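Local coordinates for protein TetR transcriptional regulator (Chloroflexus aurantiacus, PDB 3QBM) that probably binds DNA through an N-terminal helix-turn-helix domain and regulates transcription as a two-subunit repressor-like protein of the TetR family, at residues A[68-71]-A[72-76]; A[125-128]-A[129-132]; A[39-42]-A[43-47]. All coordinates share one frame; numbering follows the deposited sequence.

Contact 1 (A[68-71]-A[72-76])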
loop_
_atom_site.group_PDB
_atom_site.type_symbol
_atom_site.label_atom_id
_atom_site.label_comp_id
_atom_site.label_asym_id
_atom_site.label_seq_id
_atom_site.Cartn_x
_atom_site.Cartn_y
_atom_site.Cartn_z
ATOM N N GLU A 68 -0.418 11.761 -16.704
ATOM C CA GLU A 68 -0.128 13.186 -17.028
ATOM C C GLU A 68 0.882 13.803 -16.039
ATOM O O GLU A 68 1.783 14.561 -16.408
ATOM C CB GLU A 68 -1.427 14.038 -16.995
ATOM C CG GLU A 68 -2.414 13.790 -18.154
ATOM C CD GLU A 68 -3.815 14.464 -17.999
ATOM O OE1 GLU A 68 -4.172 15.014 -16.922
ATOM O OE2 GLU A 68 -4.580 14.409 -18.991
ATOM N N ARG A 69 0.668 13.501 -14.771
ATOM C CA ARG A 69 1.474 13.973 -13.663
ATOM C C ARG A 69 2.942 13.437 -13.774
ATOM O O ARG A 69 3.926 14.186 -13.582
ATOM C CB ARG A 69 0.757 13.502 -12.401
ATOM C CG ARG A 69 1.271 13.927 -11.068
ATOM C CD ARG A 69 0.748 15.260 -10.598
ATOM N NE ARG A 69 1.446 15.574 -9.350
ATOM C CZ ARG A 69 0.887 15.605 -8.152
ATOM N NH1 ARG A 69 -0.426 15.439 -8.029
ATOM N NH2 ARG A 69 1.630 15.876 -7.081
ATOM N N PHE A 70 3.107 12.152 -14.090
ATOM C CA PHE A 70 4.462 11.638 -14.362
ATOM C C PHE A 70 5.056 12.226 -15.624
ATOM O O PHE A 70 6.230 12.540 -15.687
ATOM C CB PHE A 70 4.487 10.118 -14.415
ATOM C CG PHE A 70 4.494 9.498 -13.056
ATOM C CD1 PHE A 70 5.665 9.462 -12.302
ATOM C CD2 PHE A 70 3.335 9.029 -12.484
ATOM C CE1 PHE A 70 5.683 8.939 -11.060
ATOM C CE2 PHE A 70 3.351 8.495 -11.215
ATOM C CZ PHE A 70 4.515 8.455 -10.499
ATOM N N ALA A 71 4.230 12.397 -16.631
ATOM C CA ALA A 71 4.682 12.962 -17.888
ATOM C C ALA A 71 5.335 14.343 -17.720
ATOM O O ALA A 71 6.385 14.584 -18.288
ATOM C CB ALA A 71 3.507 13.026 -18.874
ATOM N N VAL A 72 4.716 15.224 -16.934
ATOM C CA VAL A 72 5.192 16.576 -16.704
ATOM C C VAL A 72 6.432 16.494 -15.784
ATOM O O VAL A 72 7.468 17.124 -16.047
ATOM C CB VAL A 72 4.070 17.469 -16.096
ATOM C CG1 VAL A 72 4.604 18.863 -15.691
ATOM C CG2 VAL A 72 2.890 17.611 -17.082
ATOM N N GLY A 73 6.328 15.682 -14.732
ATOM C CA GLY A 73 7.438 15.488 -13.809
ATOM C C GLY A 73 8.728 14.987 -14.434
ATOM O O GLY A 73 9.817 15.400 -14.011
ATOM N N LEU A 74 8.623 14.137 -15.458
ATOM C CA LEU A 74 9.800 13.495 -16.042
ATOM C C LEU A 74 10.350 14.214 -17.261
ATOM O O LEU A 74 11.470 13.928 -17.706
ATOM C CB LEU A 74 9.524 12.022 -16.370
ATOM C CG LEU A 74 9.838 11.030 -15.236
ATOM C CD1 LEU A 74 9.235 11.425 -13.931
ATOM C CD2 LEU A 74 9.447 9.616 -15.641
ATOM N N ALA A 75 9.588 15.168 -17.770
ATOM C CA ALA A 75 9.948 15.839 -19.003
ATOM C C ALA A 75 11.117 16.796 -18.840
ATOM O O ALA A 75 11.214 17.545 -17.863
ATOM C CB ALA A 75 8.749 16.600 -19.561
ATOM N N GLY A 76 12.046 16.697 -19.785
ATOM C CA GLY A 76 13.093 17.682 -19.950
ATOM C C GLY A 76 14.386 17.574 -19.197
ATOM O O GLY A 76 15.106 18.545 -19.166
#
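Helix 51-74, the long helix that in a TetR-family fold runs from the DNA-binding domain into the C-terminal domain, nears its C-terminal end here, where F70 and L74 meet one turn apart on its inner side. Three backbone bonds of the i to i+4 kind carry the helix forward. V72 N gives its hydrogen to E68 O at 3.1 Å, and G73 N does so to R69 O at 3.1 Å. L74 N reaches F70 O at 2.9 Å in a more bent bond (140°). Beyond them A75 N makes a weak bond to V72 O at 3.4 Å, and A75, with psi at 134°, leads the chain out of helical geometry. L74 sets its CD1 at the edge of the F70 ring, near the ring plane, with F70 CD1 to L74 CD1 at 4.4 Å, a loose apolar touch rather than a face contact. The ring also meets other aromatics: it stacks on F87, meets F91 edge-to-face and packs against W131, while L74 leans on T83 and F87 of helix 80-92. On the outer side, V72 holds CG1 anti to its backbone N, which leaves CG2 next to that N and 3.3 Å from E68 O, alongside the carbonyl that V72 N already uses. A75 CB similarly lies 3.4 Å from A71 O. The guanidinium of R69 is bound away from this turn, by R97 O and S93 OG. The chemistry is therefore two-faced: F70 and L74 hold this last part of the helix to helix 80-92 through apolar contact, R69 ties it to S93 and R97, beyond helix 80-92, and E68, A71 and V72 remain on the solvent side.

Contact 2 (A[125-128]-A[129-132])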
loop_
_atom_site.group_PDB
_atom_site.type_symbol
_atom_site.label_atom_id
_atom_site.label_comp_id
_atom_site.label_asym_id
_atom_site.label_seq_id
_atom_site.Cartn_x
_atom_site.Cartn_y
_atom_site.Cartn_z
ATOM N N ARG A 125 -2.397 -3.454 -12.661
ATOM C CA ARG A 125 -1.170 -4.090 -13.153
ATOM C C ARG A 125 -0.630 -3.394 -14.393
ATOM O O ARG A 125 0.575 -3.192 -14.518
ATOM C CB ARG A 125 -1.363 -5.593 -13.367
ATOM C CG ARG A 125 -0.186 -6.321 -13.981
ATOM C CD ARG A 125 -0.466 -7.822 -13.946
ATOM N NE ARG A 125 0.718 -8.618 -14.234
ATOM C CZ ARG A 125 0.801 -9.936 -14.078
ATOM N NH1 ARG A 125 -0.231 -10.645 -13.627
ATOM N NH2 ARG A 125 1.933 -10.551 -14.369
ATOM N N ALA A 126 -1.524 -3.012 -15.299
ATOM C CA ALA A 126 -1.131 -2.283 -16.508
ATOM C C ALA A 126 -0.424 -0.946 -16.156
ATOM O O ALA A 126 0.593 -0.595 -16.774
ATOM C CB ALA A 126 -2.347 -2.060 -17.404
ATOM N N VAL A 127 -0.915 -0.229 -15.151
ATOM C CA VAL A 127 -0.243 1.009 -14.728
ATOM C C VAL A 127 1.138 0.736 -14.154
ATOM O O VAL A 127 2.111 1.415 -14.543
ATOM C CB VAL A 127 -1.060 1.907 -13.786
ATOM C CG1 VAL A 127 -0.167 3.096 -13.257
ATOM C CG2 VAL A 127 -2.330 2.413 -14.517
ATOM N N ILE A 128 1.239 -0.247 -13.262
ATOM C CA ILE A 128 2.527 -0.638 -12.687
ATOM C C ILE A 128 3.480 -1.057 -13.826
ATOM O O ILE A 128 4.635 -0.692 -13.819
ATOM C CB ILE A 128 2.363 -1.747 -11.654
ATOM C CG1 ILE A 128 1.609 -1.192 -10.411
ATOM C CG2 ILE A 128 3.700 -2.369 -11.263
ATOM C CD1 ILE A 128 1.001 -2.265 -9.577
ATOM N N ASP A 129 2.976 -1.792 -14.817
ATOM C CA ASP A 129 3.805 -2.181 -15.963
ATOM C C ASP A 129 4.263 -1.002 -16.816
ATOM O O ASP A 129 5.353 -1.042 -17.368
ATOM C CB ASP A 129 3.148 -3.295 -16.784
ATOM C CG ASP A 129 3.181 -4.637 -16.058
ATOM O OD1 ASP A 129 3.895 -4.764 -15.039
ATOM O OD2 ASP A 129 2.477 -5.572 -16.481
ATOM N N GLU A 130 3.477 0.065 -16.888
ATOM C CA GLU A 130 3.923 1.284 -17.599
ATOM C C GLU A 130 5.099 1.900 -16.853
ATOM O O GLU A 130 6.094 2.292 -17.471
ATOM C CB GLU A 130 2.851 2.368 -17.686
ATOM C CG GLU A 130 1.561 2.033 -18.353
ATOM C CD GLU A 130 0.635 3.236 -18.326
ATOM O OE1 GLU A 130 -0.438 3.163 -17.688
ATOM O OE2 GLU A 130 1.011 4.289 -18.891
ATOM N N TRP A 131 4.971 2.033 -15.518
ATOM C CA TRP A 131 6.079 2.563 -14.688
ATOM C C TRP A 131 7.355 1.721 -14.855
ATOM O O TRP A 131 8.451 2.242 -14.990
ATOM C CB TRP A 131 5.694 2.599 -13.183
ATOM C CG TRP A 131 4.554 3.513 -12.859
ATOM C CD1 TRP A 131 4.108 4.587 -13.595
ATOM C CD2 TRP A 131 3.772 3.504 -11.662
ATOM N NE1 TRP A 131 3.074 5.199 -12.948
ATOM C CE2 TRP A 131 2.860 4.571 -11.748
ATOM C CE3 TRP A 131 3.764 2.703 -10.519
ATOM C CZ2 TRP A 131 1.917 4.839 -10.749
ATOM C CZ3 TRP A 131 2.817 2.952 -9.534
ATOM C CH2 TRP A 131 1.907 4.029 -9.663
ATOM N N ARG A 132 7.205 0.410 -14.809
ATOM C CA ARG A 132 8.326 -0.490 -15.001
ATOM C C ARG A 132 8.981 -0.304 -16.392
ATOM O O ARG A 132 10.223 -0.273 -16.507
ATOM C CB ARG A 132 7.852 -1.946 -14.849
ATOM C CG ARG A 132 7.490 -2.306 -13.462
ATOM C CD ARG A 132 6.773 -3.626 -13.362
ATOM N NE ARG A 132 7.658 -4.776 -13.505
ATOM C CZ ARG A 132 7.227 -6.036 -13.547
ATOM N NH1 ARG A 132 5.918 -6.326 -13.465
ATOM N NH2 ARG A 132 8.107 -7.017 -13.633
HETATM O O HOH W 1 3.098 -7.996 -15.209
#
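D129 meets R125 through a water and R132 directly, using a different carboxylate oxygen for each. The planes of the R125 guanidinium and the D129 carboxylate are turned 70° apart, and R125 NE, 4.2 Å from D129 OD2, is too far for a salt bridge. Water 1 spans them: it lies at the guanidinium edge, in its plane, accepts from R125 NE at 2.6 Å and donates to D129 OD2 at 2.8 Å. With CG anti to the backbone N (chi1 175°), R125 brings CG to 3.7 Å from D129 OD2; the extended chain beyond carries NE to the water. The other oxygen, D129 OD1, forms a salt bridge with R132 NH1 at 3.0 Å, weak as a hydrogen bond; R132 bends at chi3 to reach it, while its NH2 pairs with D155. This polar strip of helix 118-144 faces the second subunit, whose L175 packs on R125, D129 and R132 and whose L171 packs on I128, so the turn forms part of the dimer interface of the C-terminal domain. Toward the subunit's own interior, V127 lays CG1 over a face of the W131 six-membered ring, a CH-pi contact 4.0 Å from the ring centroid and 28° off the normal. I128 crosses R132 instead, its CG2 3.9 Å from R132 CD.

Contact 3 (A[39-42]-A[43-47])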
loop_
_atom_site.group_PDB
_atom_site.type_symbol
_atom_site.label_atom_id
_atom_site.label_comp_id
_atom_site.label_asym_id
_atom_site.label_seq_id
_atom_site.Cartn_x
_atom_site.Cartn_y
_atom_site.Cartn_z
ATOM N N LEU A 39 -26.580 14.813 -10.397
ATOM C CA LEU A 39 -27.435 14.113 -11.348
ATOM C C LEU A 39 -28.317 13.075 -10.681
ATOM O O LEU A 39 -28.001 12.559 -9.630
ATOM C CB LEU A 39 -26.588 13.427 -12.428
ATOM C CG LEU A 39 -25.813 14.215 -13.483
ATOM C CD1 LEU A 39 -24.992 13.254 -14.309
ATOM C CD2 LEU A 39 -26.725 15.046 -14.420
ATOM N N GLU A 40 -29.453 12.800 -11.304
ATOM C CA GLU A 40 -30.343 11.753 -10.834
ATOM C C GLU A 40 -29.731 10.420 -11.271
ATOM O O GLU A 40 -28.896 10.377 -12.180
ATOM C CB GLU A 40 -31.744 11.911 -11.436
ATOM C CG GLU A 40 -32.415 13.291 -11.231
ATOM C CD GLU A 40 -32.680 13.647 -9.770
ATOM O OE1 GLU A 40 -32.102 12.994 -8.865
ATOM O OE2 GLU A 40 -33.464 14.600 -9.532
ATOM N N LYS A 41 -30.154 9.322 -10.644
ATOM C CA LYS A 41 -29.617 8.010 -10.967
ATOM C C LYS A 41 -29.719 7.728 -12.458
ATOM O O LYS A 41 -28.739 7.304 -13.067
ATOM C CB LYS A 41 -30.357 6.931 -10.157
ATOM C CG LYS A 41 -29.830 5.541 -10.381
ATOM C CD LYS A 41 -30.794 4.491 -9.833
ATOM C CE LYS A 41 -30.587 4.136 -8.395
ATOM N NZ LYS A 41 -31.530 3.034 -8.035
ATOM N N GLY A 42 -30.878 8.028 -13.047
ATOM C CA GLY A 42 -31.143 7.794 -14.466
ATOM C C GLY A 42 -30.262 8.610 -15.407
ATOM O O GLY A 42 -30.032 8.228 -16.566
ATOM N N GLY A 43 -29.804 9.746 -14.909
ATOM C CA GLY A 43 -28.881 10.610 -15.656
ATOM C C GLY A 43 -27.501 9.979 -15.743
ATOM O O GLY A 43 -26.802 10.112 -16.768
ATOM N N ILE A 44 -27.097 9.296 -14.670
ATOM C CA ILE A 44 -25.829 8.577 -14.645
ATOM C C ILE A 44 -25.880 7.326 -15.524
ATOM O O ILE A 44 -24.991 7.095 -16.342
ATOM C CB ILE A 44 -25.448 8.175 -13.204
ATOM C CG1 ILE A 44 -25.320 9.429 -12.318
ATOM C CG2 ILE A 44 -24.149 7.330 -13.187
ATOM C CD1 ILE A 44 -24.877 9.144 -10.941
ATOM N N TYR A 45 -26.929 6.526 -15.384
ATOM C CA TYR A 45 -26.994 5.255 -16.094
ATOM C C TYR A 45 -27.500 5.349 -17.544
ATOM O O TYR A 45 -27.579 4.352 -18.263
ATOM C CB TYR A 45 -27.767 4.238 -15.243
ATOM C CG TYR A 45 -27.020 3.857 -13.984
ATOM C CD1 TYR A 45 -25.656 3.512 -14.024
ATOM C CD2 TYR A 45 -27.652 3.829 -12.746
ATOM C CE1 TYR A 45 -24.977 3.137 -12.882
ATOM C CE2 TYR A 45 -26.961 3.453 -11.602
ATOM C CZ TYR A 45 -25.636 3.118 -11.673
ATOM O OH TYR A 45 -24.952 2.762 -10.526
ATOM N N ARG A 46 -27.857 6.549 -17.967
ATOM C CA ARG A 46 -28.011 6.832 -19.383
ATOM C C ARG A 46 -26.604 6.670 -20.030
ATOM O O ARG A 46 -26.464 6.165 -21.153
ATOM C CB ARG A 46 -28.550 8.261 -19.540
ATOM C CG ARG A 46 -28.410 8.931 -20.914
ATOM C CD ARG A 46 -29.252 8.285 -21.996
ATOM N NE ARG A 46 -29.545 9.123 -23.175
ATOM C CZ ARG A 46 -28.782 10.101 -23.691
ATOM N NH1 ARG A 46 -27.588 10.439 -23.198
ATOM N NH2 ARG A 46 -29.225 10.754 -24.761
ATOM N N HIS A 47 -25.569 7.058 -19.291
ATOM C CA HIS A 47 -24.194 7.056 -19.818
ATOM C C HIS A 47 -23.375 5.825 -19.484
ATOM O O HIS A 47 -22.386 5.554 -20.163
ATOM C CB HIS A 47 -23.472 8.318 -19.353
ATOM C CG HIS A 47 -24.117 9.562 -19.867
ATOM N ND1 HIS A 47 -24.067 9.928 -21.199
ATOM C CD2 HIS A 47 -24.911 10.474 -19.256
ATOM C CE1 HIS A 47 -24.779 11.027 -21.378
ATOM N NE2 HIS A 47 -25.307 11.375 -20.217
#
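K41 and Y45 are joined by a nearly straight backbone bond, Y45 N to K41 O at 3.0 Å with an N-H...O angle of 161°. One residue earlier, I44 N donates to E40 O at 3.3 Å; E40 occupies the N-cap position, and its O also takes a weak bond from G43 N at 2.9 Å. K41 O likewise takes a weak second bond from I44 N, and the weak bond from R46 N to G42 O at 3.1 Å continues the turn. Side chains come next. K41 keeps CG anti to its backbone N (chi1 -178°), which carries the methylene to the Y45 ring, K41 CG resting 3.6 Å from Y45 CD2 in an oblique approach. I44 places CG2 over one face of the same ring, toward its rim, and turns CG1 to the CB of L39, 4.2 Å away. Beyond the turn, I44 packs on I30, I33 and L54, L39 on T8 and V12, and Y45 on I30 and K51. A serine in place of Y45 would probably open a gap beside I30 and leave K41 CG without the ring it rests on, with less to fix its rotation. Helix 41-45 is the second helix of the predicted helix-turn-helix motif, the one that in TetR-family repressors enters the major groove. The chemistry thus divides: I44 and L39 hold the helix to helices 2-23, 30-37 and 51-74 by apolar contact, whereas exposed K41 and R46 probably add positive charge to a surface that also carries the acidic E40, consistent with a side that faces DNA.

In the fold
Along the chain the order is contact 3, contact 1, contact 2. Contact 3 sits in helix 41-45 of the DNA-binding domain, and the next helix, 51-74, carries the chain to contact 1 near its far end; their centres are about 35 Å apart. Contact 2, on helix 118-144 of the C-terminal domain, is about 32 Å from contact 3 by centres, but only about 16 Å from contact 1, which it touches: F70 CE2 lies 3.7 Å from W131 NE1. Helix 51-74 thus joins the probable DNA-reading helix to the aromatic interior of the C-terminal domain, whose helix 118-144 also meets the second subunit, a layout consistent with a dimeric TetR-type regulator.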